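Local coordinates for protein peptidoglycan synthase activator LpoP (PDB 6W5Q) that activates a peptidoglycan synthase in Pseudomonas aeruginosa as a lipoprotein, its globular C-terminal domain being a helical tetratricopeptide-repeat fold that probably engages the synthase, at residues Gln86-Glu98 with Ala104-Ser116. Residues are numbered along the deposited sequence; the frame is centred on the assembly and turned at random.
Sequences QAGLWELIAQARE and AGAALARQKAKVS. With SO4 (sulfate ion), chain J.
The last two helices of this tetratricopeptide-repeat domain form an antiparallel hairpin, in which A94 and A87 of segment 86-98 meet A106, A109 and A113 of segment 104-116. These small side chains let the axes approach to 7.6 Å: A106 CB lies 3.3 Å from A94 O, and A109 CB sits 3.9 Å from A94 CB. Farther along, A113 CB rests 3.6 Å from W90 CB.

Along one margin of this alanine seam, R110 packs as a knob among E91, A94, Q95 and E98. A94 CB lies over the centre of one guanidinium face, while two carboxylates approach the edge. E91 is gripped side-on: R110 NE reaches the syn lone pair of E91 OE1 at 2.9 Å, tilted somewhat from the guanidinium plane, and R110 NH2 binds E91 OE2. E98 is held end-on, with R110 NH1 2.7 Å from E98 OE2 and R110 NH2 bonded almost straight (170°) to E98 OE1. Both E98 oxygens are met from above their carboxylate plane, which is turned 58° from the guanidinium. Four bonds thus fix the rotation of the R110 head, and the paired carboxylates probably stabilise its positive charge. E91 gets there with CG anti to its backbone N (chi1 173°) and a bend at chi2.

Across the seam, the extended K112 chain runs over one face of the W90 indole. K112 CD stands 3.6 Å from the six-membered ring centroid, a CH-pi contact, and K112 NZ continues to O4 of a sulfate ion at 2.9 Å. The sulfate, probably from the crystallisation liquor, also places O3 at the indole edge.

At the turn end, R97 packs its CB and CG against the G105-A106 backbone, its guanidinium paired with D102 and E69. W90 and I93 also touch helix 65-78, while L89 and L92 pack on helix 49-61; helix 83-99 thus lies between these earlier helices and the C-terminal helix 103-114.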
loop_
_atom_site.group_PDB
_atom_site.type_symbol
_atom_site.label_atom_id
_atom_site.label_comp_id
_atom_site.label_asym_id
_atom_site.label_seq_id
_atom_site.Cartn_x
_atom_site.Cartn_y
_atom_site.Cartn_z
ATOM N N GLN A 86 -5.178 -6.010 6.663
ATOM C CA GLN A 86 -4.909 -7.104 5.742
ATOM C C GLN A 86 -5.952 -7.151 4.639
ATOM O O GLN A 86 -5.614 -7.377 3.472
ATOM C CB GLN A 86 -4.883 -8.422 6.500
ATOM C CG GLN A 86 -3.958 -8.410 7.689
ATOM C CD GLN A 86 -4.097 -9.655 8.530
ATOM O OE1 GLN A 86 -4.097 -9.597 9.761
ATOM N NE2 GLN A 86 -4.203 -10.792 7.869
ATOM N N ALA A 87 -7.227 -6.962 5.000
ATOM C CA ALA A 87 -8.288 -6.837 4.001
ATOM C C ALA A 87 -7.968 -5.725 3.009
ATOM O O ALA A 87 -8.064 -5.913 1.790
ATOM C CB ALA A 87 -9.636 -6.575 4.688
ATOM N N GLY A 88 -7.579 -4.556 3.518
ATOM C CA GLY A 88 -7.193 -3.471 2.629
ATOM C C GLY A 88 -6.056 -3.853 1.699
ATOM O O GLY A 88 -6.114 -3.605 0.491
ATOM N N LEU A 89 -5.005 -4.464 2.247
ATOM C CA LEU A 89 -3.845 -4.828 1.430
ATOM C C LEU A 89 -4.224 -5.864 0.363
ATOM O O LEU A 89 -3.813 -5.750 -0.802
ATOM C CB LEU A 89 -2.703 -5.326 2.338
ATOM C CG LEU A 89 -1.951 -4.242 3.157
ATOM C CD1 LEU A 89 -1.301 -4.803 4.408
ATOM C CD2 LEU A 89 -0.877 -3.485 2.327
ATOM N N TRP A 90 -5.048 -6.857 0.721
ATOM C CA TRP A 90 -5.454 -7.834 -0.286
ATOM C C TRP A 90 -6.240 -7.177 -1.421
ATOM O O TRP A 90 -6.026 -7.501 -2.595
ATOM C CB TRP A 90 -6.266 -8.959 0.348
ATOM C CG TRP A 90 -5.425 -10.033 0.963
ATOM C CD1 TRP A 90 -5.442 -10.438 2.268
ATOM C CD2 TRP A 90 -4.446 -10.861 0.299
ATOM N NE1 TRP A 90 -4.536 -11.459 2.458
ATOM C CE2 TRP A 90 -3.918 -11.741 1.268
ATOM C CE3 TRP A 90 -3.973 -10.944 -1.017
ATOM C CZ2 TRP A 90 -2.934 -12.683 0.968
ATOM C CZ3 TRP A 90 -2.987 -11.885 -1.313
ATOM C CH2 TRP A 90 -2.477 -12.736 -0.322
ATOM N N GLU A 91 -7.147 -6.245 -1.092
ATOM C CA GLU A 91 -7.868 -5.522 -2.139
ATOM C C GLU A 91 -6.905 -4.772 -3.053
ATOM O O GLU A 91 -7.070 -4.777 -4.275
ATOM C CB GLU A 91 -8.887 -4.553 -1.529
ATOM C CG GLU A 91 -9.541 -3.654 -2.576
ATOM C CD GLU A 91 -10.283 -4.448 -3.673
ATOM O OE1 GLU A 91 -10.748 -5.583 -3.399
ATOM O OE2 GLU A 91 -10.407 -3.937 -4.819
ATOM N N LEU A 92 -5.880 -4.138 -2.476
ATOM C CA LEU A 92 -4.834 -3.526 -3.289
ATOM C C LEU A 92 -4.146 -4.553 -4.177
ATOM O O LEU A 92 -3.828 -4.275 -5.338
ATOM C CB LEU A 92 -3.798 -2.849 -2.390
ATOM C CG LEU A 92 -3.934 -1.349 -2.140
ATOM C CD1 LEU A 92 -5.322 -1.001 -1.595
ATOM C CD2 LEU A 92 -2.808 -0.859 -1.202
ATOM N N ILE A 93 -3.876 -5.740 -3.641
ATOM C CA ILE A 93 -3.208 -6.769 -4.435
ATOM C C ILE A 93 -4.110 -7.231 -5.579
ATOM O O ILE A 93 -3.648 -7.430 -6.708
ATOM C CB ILE A 93 -2.783 -7.935 -3.521
ATOM C CG1 ILE A 93 -1.687 -7.469 -2.561
ATOM C CG2 ILE A 93 -2.359 -9.159 -4.340
ATOM C CD1 ILE A 93 -1.385 -8.435 -1.454
ATOM N N ALA A 94 -5.408 -7.402 -5.299
ATOM C CA ALA A 94 -6.381 -7.733 -6.334
ATOM C C ALA A 94 -6.361 -6.699 -7.447
ATOM O O ALA A 94 -6.376 -7.037 -8.636
ATOM C CB ALA A 94 -7.785 -7.821 -5.727
ATOM N N GLN A 95 -6.339 -5.421 -7.072
ATOM C CA GLN A 95 -6.382 -4.363 -8.073
ATOM C C GLN A 95 -5.107 -4.327 -8.881
ATOM O O GLN A 95 -5.142 -4.038 -10.081
ATOM C CB GLN A 95 -6.633 -3.024 -7.398
ATOM C CG GLN A 95 -7.941 -2.977 -6.669
ATOM C CD GLN A 95 -8.246 -1.602 -6.181
ATOM O OE1 GLN A 95 -9.196 -1.397 -5.414
ATOM N NE2 GLN A 95 -7.438 -0.632 -6.608
ATOM N N ALA A 96 -3.980 -4.650 -8.244
ATOM C CA ALA A 96 -2.711 -4.723 -8.961
ATOM C C ALA A 96 -2.661 -5.926 -9.910
ATOM O O ALA A 96 -2.068 -5.839 -10.991
ATOM C CB ALA A 96 -1.559 -4.776 -7.955
ATOM N N ARG A 97 -3.243 -7.072 -9.516
ATOM C CA ARG A 97 -3.299 -8.204 -10.446
ATOM C C ARG A 97 -4.170 -7.871 -11.644
ATOM O O ARG A 97 -3.800 -8.163 -12.787
ATOM C CB ARG A 97 -3.838 -9.465 -9.760
ATOM C CG ARG A 97 -3.038 -9.914 -8.544
ATOM C CD ARG A 97 -1.610 -10.194 -8.914
ATOM N NE ARG A 97 -1.492 -10.910 -10.172
ATOM C CZ ARG A 97 -0.333 -11.253 -10.720
ATOM N NH1 ARG A 97 0.799 -10.936 -10.116
ATOM N NH2 ARG A 97 -0.305 -11.911 -11.871
ATOM N N GLU A 98 -5.340 -7.275 -11.385
ATOM C CA GLU A 98 -6.261 -6.851 -12.440
ATOM C C GLU A 98 -5.565 -5.994 -13.491
ATOM O O GLU A 98 -5.729 -6.205 -14.699
ATOM C CB GLU A 98 -7.422 -6.063 -11.820
ATOM C CG GLU A 98 -8.531 -6.915 -11.278
ATOM C CD GLU A 98 -9.656 -6.113 -10.639
ATOM O OE1 GLU A 98 -9.402 -4.997 -10.118
ATOM O OE2 GLU A 98 -10.799 -6.613 -10.650
ATOM N N ALA A 104 -7.732 -13.953 -12.537
ATOM C CA ALA A 104 -7.771 -15.074 -11.599
ATOM C C ALA A 104 -7.115 -14.695 -10.272
ATOM O O ALA A 104 -7.742 -14.779 -9.209
ATOM C CB ALA A 104 -7.114 -16.313 -12.214
ATOM N N GLY A 105 -5.858 -14.248 -10.314
ATOM C CA GLY A 105 -5.187 -13.786 -9.104
ATOM C C GLY A 105 -5.892 -12.632 -8.414
ATOM O O GLY A 105 -5.750 -12.463 -7.201
ATOM N N ALA A 106 -6.650 -11.828 -9.161
ATOM C CA ALA A 106 -7.436 -10.770 -8.545
ATOM C C ALA A 106 -8.627 -11.332 -7.764
ATOM O O ALA A 106 -8.958 -10.838 -6.679
ATOM C CB ALA A 106 -7.897 -9.798 -9.626
ATOM N N ALA A 107 -9.305 -12.345 -8.308
ATOM C CA ALA A 107 -10.427 -12.941 -7.587
ATOM C C ALA A 107 -9.936 -13.707 -6.372
ATOM O O ALA A 107 -10.582 -13.706 -5.319
ATOM C CB ALA A 107 -11.222 -13.870 -8.507
ATOM N N LEU A 108 -8.791 -14.370 -6.511
ATOM C CA LEU A 108 -8.241 -15.142 -5.416
ATOM C C LEU A 108 -7.782 -14.227 -4.301
ATOM O O LEU A 108 -7.818 -14.606 -3.128
ATOM C CB LEU A 108 -7.080 -16.002 -5.926
ATOM C CG LEU A 108 -7.491 -17.147 -6.863
ATOM C CD1 LEU A 108 -6.288 -17.919 -7.365
ATOM C CD2 LEU A 108 -8.441 -18.090 -6.144
ATOM N N ALA A 109 -7.352 -13.017 -4.654
ATOM C CA ALA A 109 -6.928 -12.065 -3.637
ATOM C C ALA A 109 -8.130 -11.479 -2.923
ATOM O O ALA A 109 -8.124 -11.359 -1.695
ATOM C CB ALA A 109 -6.079 -10.963 -4.268
ATOM N N ARG A 110 -9.184 -11.141 -3.675
ATOM C CA ARG A 110 -10.397 -10.623 -3.057
ATOM C C ARG A 110 -11.058 -11.674 -2.190
ATOM O O ARG A 110 -11.811 -11.330 -1.273
ATOM C CB ARG A 110 -11.388 -10.152 -4.122
ATOM C CG ARG A 110 -10.875 -9.030 -4.980
ATOM C CD ARG A 110 -12.000 -8.145 -5.515
ATOM N NE ARG A 110 -11.470 -6.836 -5.903
ATOM C CZ ARG A 110 -11.022 -6.541 -7.118
ATOM N NH1 ARG A 110 -11.064 -7.461 -8.081
ATOM N NH2 ARG A 110 -10.536 -5.327 -7.369
ATOM N N GLN A 111 -10.806 -12.955 -2.488
ATOM C CA GLN A 111 -11.286 -14.038 -1.633
ATOM C C GLN A 111 -10.601 -14.010 -0.271
ATOM O O GLN A 111 -11.233 -14.293 0.755
ATOM C CB GLN A 111 -11.036 -15.385 -2.304
ATOM C CG GLN A 111 -12.241 -16.083 -2.832
ATOM C CD GLN A 111 -11.959 -17.551 -3.088
ATOM O OE1 GLN A 111 -10.901 -18.066 -2.717
ATOM N NE2 GLN A 111 -12.905 -18.235 -3.716
ATOM N N LYS A 112 -9.298 -13.692 -0.249
ATOM C CA LYS A 112 -8.555 -13.648 1.009
ATOM C C LYS A 112 -8.901 -12.415 1.815
ATOM O O LYS A 112 -8.842 -12.448 3.047
ATOM C CB LYS A 112 -7.046 -13.694 0.749
ATOM C CG LYS A 112 -6.660 -14.710 -0.281
ATOM C CD LYS A 112 -5.184 -14.956 -0.384
ATOM C CE LYS A 112 -4.936 -16.023 -1.464
ATOM N NZ LYS A 112 -3.539 -16.039 -1.961
ATOM N N ALA A 113 -9.246 -11.321 1.140
ATOM C CA ALA A 113 -9.689 -10.130 1.846
ATOM C C ALA A 113 -10.994 -10.391 2.587
ATOM O O ALA A 113 -11.211 -9.841 3.672
ATOM C CB ALA A 113 -9.836 -8.972 0.854
ATOM N N LYS A 114 -11.855 -11.253 2.037
ATOM C CA LYS A 114 -13.183 -11.474 2.597
ATOM C C LYS A 114 -13.174 -12.484 3.732
ATOM O O LYS A 114 -14.073 -12.450 4.580
ATOM C CB LYS A 114 -14.163 -11.924 1.502
ATOM C CG LYS A 114 -14.848 -10.778 0.715
ATOM C CD LYS A 114 -13.882 -9.630 0.370
ATOM C CE LYS A 114 -14.299 -8.825 -0.858
ATOM N NZ LYS A 114 -13.104 -8.183 -1.502
ATOM N N VAL A 115 -12.178 -13.368 3.777
ATOM C CA VAL A 115 -12.045 -14.306 4.888
ATOM C C VAL A 115 -10.589 -14.324 5.344
ATOM O O VAL A 115 -9.762 -15.084 4.828
ATOM C CB VAL A 115 -12.568 -15.708 4.504
ATOM C CG1 VAL A 115 -12.003 -16.181 3.164
ATOM C CG2 VAL A 115 -12.292 -16.714 5.604
ATOM N N SER A 116 -10.256 -13.462 6.297
ATOM C CA SER A 116 -8.883 -13.381 6.774
ATOM C C SER A 116 -8.790 -13.849 8.223
ATOM O O SER A 116 -8.826 -15.049 8.498
ATOM C CB SER A 116 -8.335 -11.952 6.630
ATOM O OG SER A 116 -8.667 -11.148 7.750
HETATM S S SO4 J . -0.372 -16.116 -0.376
HETATM O O1 SO4 J . -0.445 -15.759 -1.796
HETATM O O2 SO4 J . 0.693 -17.098 -0.179
HETATM O O3 SO4 J . -0.072 -14.929 0.426
HETATM O O4 SO4 J . -1.645 -16.675 0.087
#